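Local coordinates for protein glycoside hydrolase, family 11\:clostridium cellulosome enzyme, dockerin type i\:polysaccharide (Clostridium thermocellum, PDB 2C71) that removes acetyl groups from acetylated xylan as a metal-dependent family 4 carbohydrate esterase, related to peptidoglycan deacetylases, at residues V32-M37 against F182-E187; E60-S65 against P98-P104; P76-R80 against T111-V116; G122-D128 against T150-H155. One frame throughout, in Å; residues are numbered along the deposited sequence. Where two conformers were deposited one is given.

Contact 1: residues V32-M37 against F182-E187; sequences VKATFM and FVTLTE
Thr35 and Leu185 cross at about a right angle where strand 35-38 meets the first turn of helix 185-192. The hydroxyl of Thr35 lies beside its own backbone N and anti to the carbonyl carbon (chi1 -52°). There OG1 accepts the backbone N-H of Leu185, with Leu185 N to Thr35 OG1 3.1 Å. The methyl CG2 of Thr35 takes the other branch and lies 3.9 Å from Leu185 CD1. Farther along, Met37 SD reaches the same methyl of Leu185.

Thr184 is the N-cap of the helix and forms a capping box with Glu187. Glu187 N donates to Thr184 OG1 at 3.1 Å, and Thr184 N donates in return to Glu187 OE1 at 2.9 Å, meeting the carboxylate from above its plane. The other branch of Thr184, CG2, packs against Ala34 O and Lys33 CB. The Lys33 chain crosses Glu187 at about a right angle, with CD 3.8 Å from Glu187 OE2, while its amine leads away.

Beside these side chains three waters join the two backbones. One bridges Lys33 O and Val183 O, the next Lys33 N and Phe182 O. The third donates to Val183 O and accepts from Thr35 OG1. At the far end Val32 CG1 sits 3.6 Å from Phe182 CB and meets the Phe182 ring obliquely. Helix 164-177 also covers these two side chains, through Ile172.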
# COMPACT_ATOMS: atom_id res chain seq x y z
N VAL A 32 10.85 -10.19 3.30
CA VAL A 32 10.08 -9.69 2.16
C VAL A 32 9.88 -8.18 2.25
O VAL A 32 9.58 -7.65 3.32
CB VAL A 32 8.71 -10.37 2.06
CG1 VAL A 32 7.76 -9.54 1.21
CG2 VAL A 32 8.86 -11.77 1.48
N LYS A 33 10.05 -7.49 1.13
CA LYS A 33 9.79 -6.04 1.05
C LYS A 33 8.39 -5.79 0.58
O LYS A 33 7.89 -6.51 -0.26
CB LYS A 33 10.80 -5.37 0.08
CG LYS A 33 12.28 -5.50 0.60
CD LYS A 33 13.27 -4.85 -0.31
CE LYS A 33 14.75 -5.13 0.20
NZ LYS A 33 15.12 -6.61 0.40
N ALA A 34 7.80 -4.70 1.06
CA ALA A 34 6.41 -4.33 0.74
C ALA A 34 6.30 -2.82 0.70
O ALA A 34 7.26 -2.09 0.92
CB ALA A 34 5.44 -4.96 1.72
N THR A 35 5.09 -2.35 0.42
CA THR A 35 4.77 -0.93 0.36
C THR A 35 3.58 -0.64 1.27
O THR A 35 2.59 -1.37 1.22
CB THR A 35 4.46 -0.47 -1.07
OG1 THR A 35 5.53 -0.88 -1.95
CG2 THR A 35 4.28 1.03 -1.18
N PHE A 36 3.68 0.40 2.07
CA PHE A 36 2.63 0.83 3.01
C PHE A 36 2.06 2.16 2.53
O PHE A 36 2.80 3.13 2.40
CB PHE A 36 3.19 0.97 4.43
CG PHE A 36 3.61 -0.34 5.01
CD1 PHE A 36 4.86 -0.90 4.75
CD2 PHE A 36 2.71 -1.07 5.80
CE1 PHE A 36 5.17 -2.15 5.24
CE2 PHE A 36 3.05 -2.32 6.30
CZ PHE A 36 4.30 -2.83 6.01
N MET A 37 0.77 2.18 2.27
CA MET A 37 0.04 3.39 1.84
C MET A 37 -0.60 3.96 3.10
O MET A 37 -1.57 3.40 3.63
CB MET A 37 -1.00 3.07 0.75
CG MET A 37 -0.44 2.28 -0.41
SD MET A 37 0.97 2.98 -1.30
CE MET A 37 0.10 4.25 -2.25
N PHE A 182 8.85 -10.86 -4.44
CA PHE A 182 8.14 -9.72 -3.87
C PHE A 182 9.01 -8.44 -3.94
O PHE A 182 10.18 -8.46 -3.57
CB PHE A 182 7.79 -9.99 -2.41
CG PHE A 182 6.74 -11.04 -2.22
CD1 PHE A 182 7.04 -12.38 -2.15
CD2 PHE A 182 5.40 -10.68 -2.18
CE1 PHE A 182 6.03 -13.32 -1.99
CE2 PHE A 182 4.42 -11.62 -2.05
CZ PHE A 182 4.73 -12.94 -1.96
N VAL A 183 8.41 -7.37 -4.45
CA VAL A 183 9.10 -6.11 -4.65
C VAL A 183 8.25 -4.95 -4.15
O VAL A 183 7.02 -5.06 -4.02
CB VAL A 183 9.44 -5.94 -6.15
CG1 VAL A 183 10.52 -7.02 -6.56
CG2 VAL A 183 8.23 -6.00 -7.04
N THR A 184 8.92 -3.82 -3.89
CA THR A 184 8.21 -2.56 -3.61
C THR A 184 7.57 -2.05 -4.91
O THR A 184 7.91 -2.51 -5.99
CB THR A 184 9.13 -1.49 -3.04
OG1 THR A 184 10.04 -1.11 -4.05
CG2 THR A 184 9.84 -1.93 -1.75
N LEU A 185 6.69 -1.05 -4.81
CA LEU A 185 6.12 -0.45 -6.03
C LEU A 185 7.21 0.15 -6.90
O LEU A 185 7.20 -0.04 -8.12
CB LEU A 185 5.04 0.59 -5.70
CG LEU A 185 3.74 0.01 -5.13
CD1 LEU A 185 2.79 1.16 -4.74
CD2 LEU A 185 3.06 -0.88 -6.13
N THR A 186 8.13 0.88 -6.31
CA THR A 186 9.19 1.49 -7.11
C THR A 186 9.98 0.41 -7.82
O THR A 186 10.33 0.55 -9.00
CB THR A 186 10.11 2.42 -6.25
OG1 THR A 186 9.40 3.64 -5.97
CG2 THR A 186 11.42 2.76 -6.91
N GLU A 187 10.31 -0.66 -7.11
CA GLU A 187 11.07 -1.74 -7.70
C GLU A 187 10.29 -2.42 -8.82
O GLU A 187 10.85 -2.80 -9.86
CB GLU A 187 11.45 -2.75 -6.64
CG GLU A 187 12.53 -2.32 -5.68
CD GLU A 187 12.65 -3.15 -4.39
OE1 GLU A 187 11.83 -4.11 -4.13
OE2 GLU A 187 13.58 -2.80 -3.55
O HOH W 1 6.05 -6.97 -2.19
O HOH W 2 11.13 -9.11 -1.05
O HOH W 3 5.12 -3.51 -2.65

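Contact 2: residues E60-S65 against P98-P104; sequences EIGNHS and PKFFRPP. With MG (magnesium ion), chain B.
His64, just after strand 60-63, reaches past Arg102 to the magnesium ion. From CB the ring carbon CG runs anti to the backbone N (chi1 -165°). This turns the ND1 edge toward residues 98-104. ND1 donates to Arg102 O at 2.8 Å. The oxygen lies close to the imidazole plane, but the N-H comes in from above the plane of the Arg102 carbonyl. Arg102 CB and CG lie near His64 ND1, both to one side of the ring plane. CE1 comes near Arg102 O, the Pro103 carbonyl and Pro104 CA. At the tip, NE2 binds magnesium at 2.2 Å. CD2 and CE1 flank that bond, each 3.2 Å from magnesium. Asp13 and four waters complete the six ligands.

Behind the histidine the backbones join through one parallel bridge, Asn63 with Phe101. Asn63 N donates to Phe100 O at 2.9 Å, and Arg102 N donates to Asn63 O at 3.0 Å. The Asn63 side chain closes an Asx turn, its OD1 accepting from Ser65 N. Glu60 OE2 meets the edge of the Phe100 ring, 3.4 Å from CD2. OE2 also bonds to Thr186, and a water ties it to Ile61 O and Lys99 N.

The Arg102 guanidinium turns away to a salt bridge with Asp12. The ND1-H bond to a backbone oxygen and the metal bond together fix the His64 ring, leaving the NE2 lone pair for magnesium.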
# COMPACT_ATOMS: atom_id res chain seq x y z
N GLU A 60 8.71 0.53 1.19
CA GLU A 60 8.36 1.83 0.61
C GLU A 60 7.12 2.38 1.29
O GLU A 60 6.24 1.60 1.72
CB GLU A 60 8.18 1.67 -0.88
CG GLU A 60 7.80 2.93 -1.62
CD GLU A 60 7.85 2.83 -3.12
OE1 GLU A 60 7.95 1.71 -3.65
OE2 GLU A 60 7.78 3.90 -3.76
N ILE A 61 7.00 3.70 1.35
CA ILE A 61 5.82 4.36 1.89
C ILE A 61 5.18 5.19 0.76
O ILE A 61 5.85 5.99 0.10
CB ILE A 61 6.19 5.28 3.09
CG1 ILE A 61 6.85 4.45 4.21
CG2 ILE A 61 4.95 6.02 3.57
CD1 ILE A 61 7.35 5.30 5.36
N GLY A 62 3.88 4.98 0.58
CA GLY A 62 3.07 5.80 -0.29
C GLY A 62 1.98 6.53 0.48
O GLY A 62 1.86 6.47 1.70
N ASN A 63 1.17 7.30 -0.28
CA ASN A 63 0.21 8.24 0.28
C ASN A 63 -1.21 7.70 0.13
O ASN A 63 -1.63 7.40 -1.00
CB ASN A 63 0.40 9.57 -0.48
CG ASN A 63 -0.33 10.74 0.08
OD1 ASN A 63 -1.51 10.67 0.44
ND2 ASN A 63 0.35 11.90 0.12
N HIS A 64 -1.96 7.55 1.25
CA HIS A 64 -3.37 7.14 1.19
C HIS A 64 -4.25 8.30 1.72
O HIS A 64 -5.35 8.05 2.26
CB HIS A 64 -3.55 5.87 2.05
CG HIS A 64 -4.83 5.10 1.83
ND1 HIS A 64 -5.44 4.96 0.60
CD2 HIS A 64 -5.56 4.34 2.70
CE1 HIS A 64 -6.52 4.20 0.73
NE2 HIS A 64 -6.61 3.80 1.99
N SER A 65 -3.78 9.54 1.54
CA SER A 65 -4.50 10.75 1.95
C SER A 65 -4.41 11.04 3.44
O SER A 65 -3.91 10.20 4.21
CB SER A 65 -5.98 10.74 1.51
OG SER A 65 -6.86 10.31 2.55
N PRO A 98 6.66 10.63 -1.12
CA PRO A 98 5.96 9.49 -1.74
C PRO A 98 5.99 9.59 -3.27
O PRO A 98 6.01 10.72 -3.77
CB PRO A 98 4.55 9.63 -1.19
CG PRO A 98 4.77 10.17 0.20
CD PRO A 98 6.03 11.01 0.16
N LYS A 99 5.98 8.47 -3.98
CA LYS A 99 5.90 8.48 -5.44
C LYS A 99 4.56 7.93 -5.93
O LYS A 99 4.24 8.00 -7.11
CB LYS A 99 7.05 7.66 -6.04
CG LYS A 99 8.42 8.32 -5.92
CD LYS A 99 9.39 7.76 -6.94
CE LYS A 99 10.63 7.19 -6.26
NZ LYS A 99 11.09 5.94 -6.92
N PHE A 100 3.79 7.38 -5.00
CA PHE A 100 2.55 6.67 -5.29
C PHE A 100 1.43 7.12 -4.35
O PHE A 100 1.68 7.43 -3.18
CB PHE A 100 2.77 5.17 -5.14
CG PHE A 100 3.76 4.60 -6.13
CD1 PHE A 100 3.36 4.30 -7.40
CD2 PHE A 100 5.07 4.41 -5.80
CE1 PHE A 100 4.27 3.81 -8.34
CE2 PHE A 100 5.99 3.91 -6.72
CZ PHE A 100 5.60 3.62 -7.99
N PHE A 101 0.23 7.12 -4.91
CA PHE A 101 -1.02 7.48 -4.21
C PHE A 101 -2.03 6.37 -4.42
O PHE A 101 -2.21 5.91 -5.54
CB PHE A 101 -1.57 8.78 -4.83
CG PHE A 101 -2.95 9.20 -4.35
CD1 PHE A 101 -3.19 9.45 -3.01
CD2 PHE A 101 -3.97 9.36 -5.26
CE1 PHE A 101 -4.48 9.87 -2.60
CE2 PHE A 101 -5.22 9.79 -4.83
CZ PHE A 101 -5.45 10.06 -3.52
N ARG A 102 -2.72 5.97 -3.36
CA ARG A 102 -3.85 5.08 -3.46
C ARG A 102 -5.08 5.84 -3.05
O ARG A 102 -5.21 6.24 -1.87
CB ARG A 102 -3.74 3.86 -2.56
CG ARG A 102 -5.00 2.99 -2.70
CD ARG A 102 -4.79 1.60 -2.32
NE ARG A 102 -3.88 0.89 -3.20
CZ ARG A 102 -2.97 -0.02 -2.82
NH1 ARG A 102 -2.77 -0.31 -1.55
NH2 ARG A 102 -2.21 -0.59 -3.74
N PRO A 103 -6.02 6.09 -3.97
CA PRO A 103 -7.21 6.86 -3.61
C PRO A 103 -8.00 6.15 -2.53
O PRO A 103 -8.25 4.93 -2.61
CB PRO A 103 -8.03 6.95 -4.92
CG PRO A 103 -7.11 6.61 -5.96
CD PRO A 103 -5.98 5.75 -5.39
N PRO A 104 -8.48 6.91 -1.53
CA PRO A 104 -9.45 6.34 -0.56
C PRO A 104 -10.60 5.71 -1.31
O PRO A 104 -11.21 6.31 -2.22
CB PRO A 104 -9.87 7.56 0.26
CG PRO A 104 -8.63 8.42 0.23
CD PRO A 104 -8.13 8.29 -1.19
MG MG B . -8.29 2.70 2.93
O HOH W 4 6.11 5.95 -2.71
O HOH W 5 -7.88 0.91 2.04
O HOH W 6 -9.06 4.49 3.57
O HOH W 7 -9.87 1.78 3.93
O HOH W 8 -9.52 2.92 1.13

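Contact 3: residues P76-R80 against T111-V116; sequences PDQIR and TLFNNV
Ile79 on helix 76-94 overlaps Leu112 and Val116. All three of its outer carbons meet Leu112 CD1, and two of them reach further partners. The branch methyl CG2 lies anti to the backbone N and beside the carbonyl carbon. It meets Val116 CG2 at 3.6 Å and Leu112 CD1 at 3.8 Å, and also touches CB and the carbonyl O of Asn115. CG1 approaches the same Leu112 methyl. CD1 also reaches Thr111 CG2, at 4.0 Å. Ile79 crosses Leu112 obliquely and Val116 at about a right angle.

Pro76, in the first turn, lies against the amide of Asn115. Its CB is 3.5 Å from Asn115 OD1, and its CG is near ND2. That amide is held by its own segment, with Asn115 ND2 donating to Thr111 O at 2.8 Å. The acceptor lies close to the amide plane, which limits rotation of the group. Pro76 CG also reaches Thr111 CG2.

The short axes of helices 76-80 and 111-115 pass 9.6 Å apart at a crossing angle of -55°. Leu112 and Val116 extend the packing to Phe101 of strand 100-101. This joins the first turn of helix 76-94 to residues 111-116, beside the short sheet of strands 100-101 and 119-120.

The segments meet mainly through carbon contacts of Ile79 and Pro76. The polar groups are bonded locally: the Asn115 amide spends an N-H on Thr111 O, and Arg80 pairs with Asp77 of its own turn in a salt bridge.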
# COMPACT_ATOMS: atom_id res chain seq x y z
N PRO A 76 -10.18 21.08 -5.67
CA PRO A 76 -8.72 21.11 -5.76
C PRO A 76 -8.05 21.50 -4.47
O PRO A 76 -7.05 20.86 -4.10
CB PRO A 76 -8.48 22.10 -6.92
CG PRO A 76 -9.71 21.89 -7.81
CD PRO A 76 -10.83 21.78 -6.81
N ASP A 77 -8.56 22.52 -3.78
CA ASP A 77 -7.92 22.92 -2.54
C ASP A 77 -7.97 21.79 -1.49
O ASP A 77 -7.00 21.55 -0.75
CB ASP A 77 -8.58 24.17 -1.96
CG ASP A 77 -8.21 25.44 -2.67
OD1 ASP A 77 -7.29 25.44 -3.51
OD2 ASP A 77 -8.87 26.48 -2.35
N GLN A 78 -9.11 21.12 -1.37
CA GLN A 78 -9.24 20.02 -0.40
C GLN A 78 -8.29 18.89 -0.72
O GLN A 78 -7.62 18.31 0.16
CB GLN A 78 -10.66 19.50 -0.40
CG GLN A 78 -11.65 20.46 0.26
CD GLN A 78 -13.09 20.07 0.09
OE1 GLN A 78 -13.49 19.51 -0.93
NE2 GLN A 78 -13.95 20.45 1.05
N ILE A 79 -8.18 18.54 -2.00
CA ILE A 79 -7.30 17.48 -2.44
C ILE A 79 -5.85 17.82 -2.13
O ILE A 79 -5.09 17.03 -1.57
CB ILE A 79 -7.49 17.22 -3.94
CG1 ILE A 79 -8.86 16.62 -4.21
CG2 ILE A 79 -6.37 16.30 -4.50
CD1 ILE A 79 -9.36 16.75 -5.66
N ARG A 80 -5.43 19.01 -2.55
CA ARG A 80 -4.09 19.51 -2.38
C ARG A 80 -3.61 19.45 -0.94
O ARG A 80 -2.45 19.12 -0.60
CB ARG A 80 -3.92 20.97 -2.87
CG ARG A 80 -3.67 21.09 -4.37
CD ARG A 80 -3.27 22.55 -4.86
NE ARG A 80 -4.10 23.64 -4.30
CZ ARG A 80 -3.90 24.18 -3.09
NH1 ARG A 80 -2.91 23.78 -2.30
NH2 ARG A 80 -4.72 25.11 -2.65
N THR A 111 -10.93 15.43 -11.65
CA THR A 111 -10.40 16.42 -10.73
C THR A 111 -9.35 15.83 -9.81
O THR A 111 -8.33 16.45 -9.53
CB THR A 111 -11.56 17.09 -9.95
OG1 THR A 111 -12.45 17.72 -10.88
CG2 THR A 111 -11.06 18.13 -8.98
N LEU A 112 -9.60 14.63 -9.30
CA LEU A 112 -8.60 13.98 -8.43
C LEU A 112 -7.31 13.74 -9.20
O LEU A 112 -6.20 14.08 -8.74
CB LEU A 112 -9.18 12.72 -7.80
CG LEU A 112 -8.30 12.07 -6.72
CD1 LEU A 112 -8.07 13.03 -5.55
CD2 LEU A 112 -8.93 10.76 -6.28
N PHE A 113 -7.41 13.13 -10.39
CA PHE A 113 -6.24 12.89 -11.21
C PHE A 113 -5.49 14.17 -11.50
O PHE A 113 -4.27 14.21 -11.49
CB PHE A 113 -6.61 12.23 -12.54
CG PHE A 113 -6.71 10.73 -12.46
CD1 PHE A 113 -5.55 9.94 -12.22
CD2 PHE A 113 -7.91 10.08 -12.65
CE1 PHE A 113 -5.65 8.58 -12.19
CE2 PHE A 113 -7.99 8.70 -12.64
CZ PHE A 113 -6.82 7.95 -12.40
N ASN A 114 -6.21 15.28 -11.77
CA ASN A 114 -5.63 16.59 -12.14
C ASN A 114 -4.87 17.22 -11.02
O ASN A 114 -4.06 18.12 -11.26
CB ASN A 114 -6.67 17.62 -12.59
CG ASN A 114 -6.09 18.66 -13.50
OD1 ASN A 114 -5.32 18.35 -14.40
ND2 ASN A 114 -6.43 19.92 -13.25
N ASN A 115 -5.19 16.87 -9.77
CA ASN A 115 -4.67 17.59 -8.62
C ASN A 115 -3.75 16.77 -7.73
O ASN A 115 -3.37 17.25 -6.65
CB ASN A 115 -5.84 18.20 -7.84
CG ASN A 115 -6.42 19.39 -8.57
OD1 ASN A 115 -5.82 20.48 -8.57
ND2 ASN A 115 -7.52 19.16 -9.22
N VAL A 116 -3.38 15.57 -8.16
CA VAL A 116 -2.42 14.72 -7.45
C VAL A 116 -1.30 14.33 -8.42
O VAL A 116 -1.51 13.58 -9.37
CB VAL A 116 -3.09 13.48 -6.86
CG1 VAL A 116 -2.06 12.64 -6.05
CG2 VAL A 116 -4.30 13.80 -5.97

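Contact 4: residues G122-D128 against T150-H155; sequences GGLTAND and TIILLH
Asp128 grips His155 with both carboxylate oxygens. OD1 accepts from the ring N-H at ND1, with Asp128 OD1 to His155 ND1 2.8 Å and an N-H...O angle of 164°. The acceptor lies near the plane of the imidazole, although the N-H arrives on the syn side, 30° out of the carboxylate plane. OD2 uses its syn lone pair for the backbone His155 N, at 2.9 Å. Asp128 CG stands between its own backbone N and carbonyl carbon (chi1 85°), which directs both oxygens at the strand. Two bonds from His155, one from Thr164 to OD2 and one from a water hold the carboxylate. The ND1 bond limits the rotation of the His155 ring.

That water ties the loop to the strand. It donates to Asp128 OD1 and to Leu153 O and accepts from Ala126 N. Beyond it, one parallel bridge pairs Leu124 with Ile152. Leu124 N donates to Ile151 O at 2.8 Å, and Leu153 N donates to Leu124 O at 2.8 Å. Gly123 CA lies 3.1 Å from Ile151 O, and its backbone angles suit glycine.

Packing fills in around these bonds. Thr125 and Leu153 lie side by side and point the same way, with CG2 of Thr125 4.0 Å from Leu153 CD1. Leu153 CD1 also touches Gly122 O. Ala126 CB and the Asp128 carboxylate both rest on Leu154 CD2. Leu124 CB meets Thr150 CG2.

The His155 side chain is about 4 Å from the magnesium ion at its nearest atom. A histidine oriented by a carboxylate beside the metal is consistent with the active site of NodB-type deacetylases.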
# COMPACT_ATOMS: atom_id res chain seq x y z
N GLY A 122 -4.08 0.94 -7.65
CA GLY A 122 -5.17 0.21 -7.02
C GLY A 122 -4.75 -1.17 -6.56
O GLY A 122 -4.07 -1.32 -5.55
N GLY A 123 -5.16 -2.19 -7.31
CA GLY A 123 -4.65 -3.53 -7.12
C GLY A 123 -5.74 -4.55 -6.84
O GLY A 123 -6.92 -4.24 -6.64
N LEU A 124 -5.32 -5.79 -6.81
CA LEU A 124 -6.13 -6.97 -6.50
C LEU A 124 -6.52 -6.92 -5.02
O LEU A 124 -5.65 -6.90 -4.16
CB LEU A 124 -5.28 -8.23 -6.76
CG LEU A 124 -5.89 -9.59 -6.35
CD1 LEU A 124 -7.05 -9.95 -7.28
CD2 LEU A 124 -4.79 -10.66 -6.35
N THR A 125 -7.81 -6.99 -4.72
CA THR A 125 -8.24 -7.01 -3.34
C THR A 125 -8.56 -8.44 -2.91
O THR A 125 -8.68 -9.34 -3.74
CB THR A 125 -9.44 -6.09 -3.14
OG1 THR A 125 -10.52 -6.57 -3.92
CG2 THR A 125 -9.15 -4.64 -3.52
N ALA A 126 -8.74 -8.63 -1.60
CA ALA A 126 -8.82 -9.96 -1.02
C ALA A 126 -9.83 -10.04 0.13
O ALA A 126 -9.73 -10.90 0.99
CB ALA A 126 -7.47 -10.45 -0.56
N ASN A 127 -10.79 -9.11 0.16
CA ASN A 127 -11.87 -9.11 1.14
C ASN A 127 -11.33 -9.05 2.57
O ASN A 127 -11.99 -9.50 3.51
CB ASN A 127 -12.84 -10.27 0.92
CG ASN A 127 -13.52 -10.21 -0.42
OD1 ASN A 127 -13.81 -11.25 -1.01
ND2 ASN A 127 -13.80 -9.04 -0.91
N ASP A 128 -10.16 -8.42 2.77
CA ASP A 128 -9.52 -8.45 4.08
C ASP A 128 -9.92 -7.31 4.97
O ASP A 128 -9.34 -7.13 6.05
CB ASP A 128 -8.00 -8.59 3.98
CG ASP A 128 -7.27 -7.29 3.78
OD1 ASP A 128 -7.77 -6.47 2.99
OD2 ASP A 128 -6.18 -7.12 4.41
N THR A 150 1.15 -8.20 -10.72
CA THR A 150 0.02 -7.77 -9.89
C THR A 150 0.49 -6.91 -8.72
O THR A 150 1.45 -7.24 -8.01
CB THR A 150 -0.72 -8.99 -9.35
OG1 THR A 150 -1.26 -9.75 -10.44
CG2 THR A 150 -1.79 -8.68 -8.33
N ILE A 151 -0.30 -5.86 -8.44
CA ILE A 151 -0.24 -5.10 -7.19
C ILE A 151 -1.32 -5.69 -6.28
O ILE A 151 -2.48 -5.74 -6.68
CB ILE A 151 -0.45 -3.62 -7.44
CG1 ILE A 151 0.65 -3.04 -8.34
CG2 ILE A 151 -0.58 -2.86 -6.12
CD1 ILE A 151 0.37 -1.60 -8.84
N ILE A 152 -0.94 -6.19 -5.11
CA ILE A 152 -1.87 -6.82 -4.16
C ILE A 152 -2.25 -5.78 -3.12
O ILE A 152 -1.37 -5.21 -2.46
CB ILE A 152 -1.18 -7.99 -3.43
CG1 ILE A 152 -0.64 -9.05 -4.41
CG2 ILE A 152 -2.15 -8.61 -2.43
CD1 ILE A 152 0.33 -9.99 -3.79
N LEU A 153 -3.54 -5.49 -2.98
CA LEU A 153 -4.09 -4.51 -2.04
C LEU A 153 -4.60 -5.27 -0.81
O LEU A 153 -5.64 -5.96 -0.87
CB LEU A 153 -5.16 -3.69 -2.69
CG LEU A 153 -5.70 -2.48 -1.89
CD1 LEU A 153 -6.60 -1.65 -2.81
CD2 LEU A 153 -6.41 -2.81 -0.60
N LEU A 154 -3.87 -5.18 0.31
CA LEU A 154 -4.27 -5.63 1.62
C LEU A 154 -4.33 -4.44 2.57
O LEU A 154 -3.95 -3.33 2.22
CB LEU A 154 -3.31 -6.72 2.13
CG LEU A 154 -3.32 -8.01 1.34
CD1 LEU A 154 -2.17 -8.93 1.79
CD2 LEU A 154 -4.70 -8.75 1.50
N HIS A 155 -4.80 -4.69 3.79
CA HIS A 155 -4.83 -3.66 4.84
C HIS A 155 -3.96 -4.13 5.99
O HIS A 155 -4.15 -5.24 6.51
CB HIS A 155 -6.26 -3.48 5.37
CG HIS A 155 -7.20 -2.93 4.34
ND1 HIS A 155 -7.72 -3.69 3.31
CD2 HIS A 155 -7.66 -1.67 4.14
CE1 HIS A 155 -8.46 -2.92 2.53
NE2 HIS A 155 -8.43 -1.69 3.01
O HOH W 9 -8.03 -6.56 0.26

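In the fold
The centres of contacts 1, 2 and 4 lie within about 9 Å of the centre of the chain, and all three contacts reach the same parallel sheet. Strands 35-38 and 60-63 are neighbours in it, linking contacts 1 and 2, whose centres are about 12 Å apart. Phe36 O lies 2.8 Å from Gly62 N, a probable hydrogen bond. Contact 4 meets contact 1 where Leu185 packs on Ile151. Arg102 links contacts 2 and 4, its guanidinium packed against Gly122, Ile151 and Leu153. At the metal, contact 2 supplies His64, and contact 4 brings His155 close by. Contact 3 lies outermost, its centre about 14 Å from that of contact 2; Pro103 CB is 4.1 Å from Leu112 CD2.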